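Local coordinates for alpha,alpha-trehalose-phosphate synthase (UDP-forming) (Burkholderia xenovorans, PDB 5HXA), which belongs to glycosyltransferase family 20, whose members have the two-domain GT-B fold, at residues K183-D189 against A222-K228; L404-L408 against R436-M440. All coordinates share one frame; numbering follows the deposited sequence.

Interaction 1 (K183-D189 against A222-K228); sequences KAMCSYD and AYNRFLK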
# COMPACT_ATOMS: atom_id res chain seq x y z
N LYS A 183 7.32 -12.46 15.28
CA LYS A 183 7.67 -13.45 16.30
C LYS A 183 8.15 -12.77 17.57
O LYS A 183 7.69 -13.08 18.68
CB LYS A 183 8.74 -14.40 15.76
CG LYS A 183 9.25 -15.37 16.86
CD LYS A 183 10.18 -16.44 16.28
CE LYS A 183 10.69 -17.38 17.37
NZ LYS A 183 11.40 -18.56 16.78
N ALA A 184 9.07 -11.81 17.44
CA ALA A 184 9.59 -11.12 18.61
C ALA A 184 8.49 -10.36 19.34
O ALA A 184 8.48 -10.31 20.58
CB ALA A 184 10.72 -10.16 18.22
N MET A 185 7.55 -9.78 18.60
CA MET A 185 6.46 -9.05 19.26
C MET A 185 5.64 -9.95 20.19
O MET A 185 5.06 -9.46 21.16
CB MET A 185 5.54 -8.40 18.23
CG MET A 185 6.15 -7.17 17.53
SD MET A 185 5.13 -6.62 16.15
CE MET A 185 3.81 -5.72 17.01
N CYS A 186 5.56 -11.25 19.90
CA CYS A 186 4.77 -12.13 20.75
C CYS A 186 5.48 -12.52 22.05
O CYS A 186 4.92 -13.30 22.83
CB CYS A 186 4.35 -13.37 19.96
SG CYS A 186 3.17 -12.95 18.61
N SER A 187 6.69 -12.00 22.30
CA SER A 187 7.27 -12.08 23.63
C SER A 187 6.61 -11.12 24.61
O SER A 187 6.79 -11.28 25.83
CB SER A 187 8.78 -11.79 23.58
OG SER A 187 9.46 -12.87 22.97
N TYR A 188 5.89 -10.11 24.12
CA TYR A 188 5.06 -9.27 24.97
C TYR A 188 3.87 -10.05 25.50
O TYR A 188 3.27 -10.87 24.79
CB TYR A 188 4.56 -8.04 24.19
CG TYR A 188 5.64 -7.00 23.90
CD1 TYR A 188 6.08 -6.13 24.90
CD2 TYR A 188 6.18 -6.85 22.62
CE1 TYR A 188 7.06 -5.17 24.65
CE2 TYR A 188 7.16 -5.89 22.35
CZ TYR A 188 7.60 -5.06 23.37
OH TYR A 188 8.57 -4.12 23.12
N ASP A 189 3.50 -9.77 26.76
CA ASP A 189 2.28 -10.35 27.34
C ASP A 189 1.02 -9.64 26.88
O ASP A 189 -0.04 -10.26 26.80
CB ASP A 189 2.34 -10.29 28.87
CG ASP A 189 3.44 -11.14 29.44
OD1 ASP A 189 3.39 -12.38 29.26
OD2 ASP A 189 4.36 -10.57 30.07
N ALA A 222 0.54 -17.90 19.99
CA ALA A 222 1.44 -17.86 18.85
C ALA A 222 2.87 -18.01 19.33
O ALA A 222 3.24 -17.49 20.38
CB ALA A 222 1.27 -16.56 18.06
N TYR A 223 3.68 -18.73 18.54
CA TYR A 223 5.10 -18.92 18.84
C TYR A 223 5.31 -19.44 20.26
O TYR A 223 6.19 -18.97 21.00
CB TYR A 223 5.88 -17.61 18.62
CG TYR A 223 5.58 -16.91 17.31
CD1 TYR A 223 6.21 -17.29 16.13
CD2 TYR A 223 4.66 -15.88 17.25
CE1 TYR A 223 5.92 -16.65 14.92
CE2 TYR A 223 4.37 -15.23 16.05
CZ TYR A 223 5.01 -15.62 14.89
OH TYR A 223 4.73 -14.99 13.70
N ASN A 224 4.47 -20.41 20.65
CA ASN A 224 4.58 -21.10 21.93
C ASN A 224 4.32 -20.18 23.13
O ASN A 224 4.79 -20.46 24.24
CB ASN A 224 5.95 -21.78 22.07
CG ASN A 224 5.98 -22.87 23.13
OD1 ASN A 224 4.93 -23.38 23.56
ND2 ASN A 224 7.19 -23.23 23.56
N ARG A 225 3.57 -19.10 22.93
CA ARG A 225 3.23 -18.17 24.01
C ARG A 225 1.78 -17.73 23.86
O ARG A 225 1.24 -17.67 22.75
CB ARG A 225 4.15 -16.92 24.00
CG ARG A 225 5.64 -17.17 24.24
CD ARG A 225 6.43 -15.84 24.34
NE ARG A 225 5.87 -14.96 25.38
CZ ARG A 225 6.30 -14.89 26.64
NH1 ARG A 225 7.33 -15.63 27.04
NH2 ARG A 225 5.70 -14.08 27.50
N PHE A 226 1.16 -17.41 24.99
CA PHE A 226 -0.12 -16.72 25.00
C PHE A 226 0.11 -15.24 25.29
O PHE A 226 1.03 -14.87 26.02
CB PHE A 226 -1.08 -17.31 26.04
CG PHE A 226 -1.89 -18.49 25.54
CD1 PHE A 226 -1.33 -19.75 25.46
CD2 PHE A 226 -3.21 -18.32 25.13
CE1 PHE A 226 -2.07 -20.85 24.99
CE2 PHE A 226 -3.96 -19.41 24.65
CZ PHE A 226 -3.39 -20.67 24.59
N LEU A 227 -0.73 -14.39 24.70
CA LEU A 227 -0.67 -12.95 24.92
C LEU A 227 -2.04 -12.37 24.66
O LEU A 227 -2.86 -12.96 23.94
CB LEU A 227 0.38 -12.27 24.02
CG LEU A 227 0.23 -12.38 22.50
CD1 LEU A 227 0.85 -11.17 21.81
CD2 LEU A 227 0.87 -13.67 21.95
N LYS A 228 -2.30 -11.20 25.24
CA LYS A 228 -3.53 -10.46 24.99
C LYS A 228 -3.24 -9.38 23.95
O LYS A 228 -2.24 -8.66 24.06
CB LYS A 228 -4.09 -9.83 26.27
CG LYS A 228 -5.46 -9.15 26.06
CD LYS A 228 -6.10 -8.79 27.37
CE LYS A 228 -7.45 -8.11 27.17
NZ LYS A 228 -8.43 -9.01 26.52
O HOH W 1 3.49 -13.46 25.67
O HOH W 2 1.24 -13.94 28.65
O HOH W 3 4.86 -14.22 30.46
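Arg225 reaches from its strand across the turn that follows helix 178-185; its chain first skirts Cys186 O, and its tip then reaches Ser187 and Asp189. CB and CG pass the carbonyl oxygen of Cys186 loosely; CD comes closer, 3.3 Å from Cys186 O. NE gives that same oxygen a weak, strongly bent hydrogen bond (122° at the hydrogen) and a better one to water 1. A bend at chi3 (56°) turns the guanidinium along the turn, so that Ser187 O lies over one face while Asp189 OD1 sits in its plane at the edge, 3.4 Å from Arg225 NH2. This salt bridge is long, and the carboxylate and guanidinium planes are 52° apart; water 3 also links the two groups, donating to Asp189 OD1 and accepting a weak bond from Arg225 NH2. The other carboxylate oxygen, Asp189 OD2, is held by Arg150 and the backbone N of Ile158, so one short acid is shared by Arg225 and Arg150, each on its own carboxylate oxygen.

In the 222-225 turn, Tyr223 packs on the end of helix 178-185. Lys183 CA lies over the ring centre, 3.7 Å from the centroid of Tyr223, in a CH-pi contact, and the extended lysine chain runs on past Tyr223 CD1 with its amine leading away. Cys186 SG meets the same ring at its edge, 3.6 Å from Tyr223 CD2, a sulfur-aromatic contact; small and apolar, the cysteine also fits against Ala222 and Leu227 CD2.

At the far end Lys228 N donates a nearly straight bond of 2.9 Å to Asp189 O, where strand 190-193 begins beside 225-231. A type I' turn at Ala222-Arg225 links 219-222 to 225-231, making a beta hairpin appended to the edge of the parallel strands in a Rossmann-like domain of the GT-B fold.

Interaction 2 (L404-L408 against R436-M440); sequences LPGAL and RHADM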
# COMPACT_ATOMS: atom_id res chain seq x y z
N LEU A 404 -15.16 10.15 16.81
CA LEU A 404 -15.60 11.54 16.67
C LEU A 404 -16.87 11.61 15.83
O LEU A 404 -16.88 12.20 14.74
CB LEU A 404 -14.48 12.39 16.06
CG LEU A 404 -13.24 12.55 16.95
CD1 LEU A 404 -12.10 13.22 16.16
CD2 LEU A 404 -13.57 13.38 18.19
N PRO A 405 -17.97 11.03 16.32
CA PRO A 405 -19.25 11.13 15.60
C PRO A 405 -19.72 12.58 15.60
O PRO A 405 -19.83 13.20 16.65
CB PRO A 405 -20.19 10.23 16.42
CG PRO A 405 -19.64 10.31 17.81
CD PRO A 405 -18.14 10.48 17.68
N GLY A 406 -19.97 13.11 14.41
CA GLY A 406 -20.22 14.52 14.23
C GLY A 406 -19.17 15.22 13.38
O GLY A 406 -19.43 16.32 12.87
N ALA A 407 -18.00 14.61 13.21
CA ALA A 407 -17.04 15.13 12.25
C ALA A 407 -17.57 14.94 10.84
O ALA A 407 -18.28 13.97 10.55
CB ALA A 407 -15.69 14.41 12.38
N LEU A 408 -17.22 15.87 9.94
CA LEU A 408 -17.42 15.64 8.51
C LEU A 408 -16.29 14.75 8.01
O LEU A 408 -15.15 15.20 7.86
CB LEU A 408 -17.48 16.96 7.73
CG LEU A 408 -18.65 17.90 8.05
CD1 LEU A 408 -18.54 19.18 7.21
CD2 LEU A 408 -20.03 17.22 7.82
N ARG A 436 -23.04 18.91 16.64
CA ARG A 436 -21.87 18.11 16.25
C ARG A 436 -20.78 18.17 17.31
O ARG A 436 -20.16 17.15 17.64
CB ARG A 436 -21.32 18.58 14.91
CG ARG A 436 -22.19 18.20 13.71
CD ARG A 436 -21.62 18.80 12.41
NE ARG A 436 -22.47 18.49 11.26
CZ ARG A 436 -22.41 17.34 10.58
NH1 ARG A 436 -21.56 16.39 10.95
NH2 ARG A 436 -23.22 17.15 9.55
N HIS A 437 -20.50 19.37 17.82
CA HIS A 437 -19.48 19.52 18.85
C HIS A 437 -19.85 18.71 20.10
O HIS A 437 -19.01 18.00 20.65
CB HIS A 437 -19.30 21.00 19.17
CG HIS A 437 -18.35 21.27 20.30
ND1 HIS A 437 -18.77 21.63 21.55
CD2 HIS A 437 -17.00 21.24 20.35
CE1 HIS A 437 -17.72 21.80 22.34
NE2 HIS A 437 -16.63 21.57 21.63
N ALA A 438 -21.12 18.79 20.53
CA ALA A 438 -21.57 18.01 21.67
C ALA A 438 -21.42 16.51 21.42
O ALA A 438 -21.00 15.76 22.32
CB ALA A 438 -23.03 18.34 21.99
N ASP A 439 -21.75 16.05 20.21
CA ASP A 439 -21.69 14.63 19.88
C ASP A 439 -20.26 14.10 19.93
O ASP A 439 -20.06 12.91 20.19
CB ASP A 439 -22.26 14.36 18.48
CG ASP A 439 -23.79 14.45 18.43
OD1 ASP A 439 -24.42 14.69 19.48
OD2 ASP A 439 -24.35 14.27 17.33
N MET A 440 -19.27 14.95 19.64
CA MET A 440 -17.87 14.55 19.69
C MET A 440 -17.29 14.67 21.10
O MET A 440 -16.49 13.82 21.51
CB MET A 440 -17.05 15.38 18.70
CG MET A 440 -17.37 15.03 17.25
SD MET A 440 -16.29 15.92 16.10
CE MET A 440 -17.03 17.55 16.11
O HOH W 4 -21.14 13.84 9.68
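Arg436 and Leu408 cross at about a right angle: the leucine methyl CD2 sits over one face of the guanidinium, 3.3 Å above its plane and offset toward the rim. Extended from CG to NE, the arginine runs its methylenes past Gly406 O, and Arg436 NH1 then bonds Gly406 O at 2.9 Å. The acceptor lies in the guanidinium plane, but the donor stands 53° out of the carbonyl plane, away from either lone pair. Water 4 joins NH1 to Ala407 O.

Met440 also meets Leu404 nearly at right angles. Met440 CG lies 3.1 Å from Pro405 O and also touches the carbonyl carbon of Leu404. A bend at chi3 (-77°) turns the methyl toward Gly406, while Met440 SD lies 3.6 Å from Ala407 N and makes apolar contacts with Leu404 CB and Ala407 CB. Gly406, third in the type II turn, has a positive phi (116°) and no side chain, which lets the turn lie close to the helix. Pro405 suits the second position and rests its CG on Asp439 O.

Bonds to Glu432, Gly406 O and water 4 fix the position of the guanidinium, whereas the thioether contact has no such directional demand and depends on close fit.

How the interactions relate
Following the chain from the N terminus, interaction 1 comes first: helix 178-185 and its turn lead into strand 190-193, helix 196-208 and strand 212-214, and the chain returns through the hairpin 219-222/225-231, closing a loop of 32 residues. The chain then enters the second sheet, where interaction 2 joins the turn before strand 408-410 to helix 430-446, enclosing 27 residues that include helix 415-426. The two loops follow in series, neither nesting nor crossing. The centres of interaction 1 and interaction 2 are about 38 Å apart, and their nearest atoms about 22 Å apart. Interaction 1 ties a helix end to the mixed sheet, interaction 2 a helix to the approach to the edge strand 408-410 of the parallel sheet.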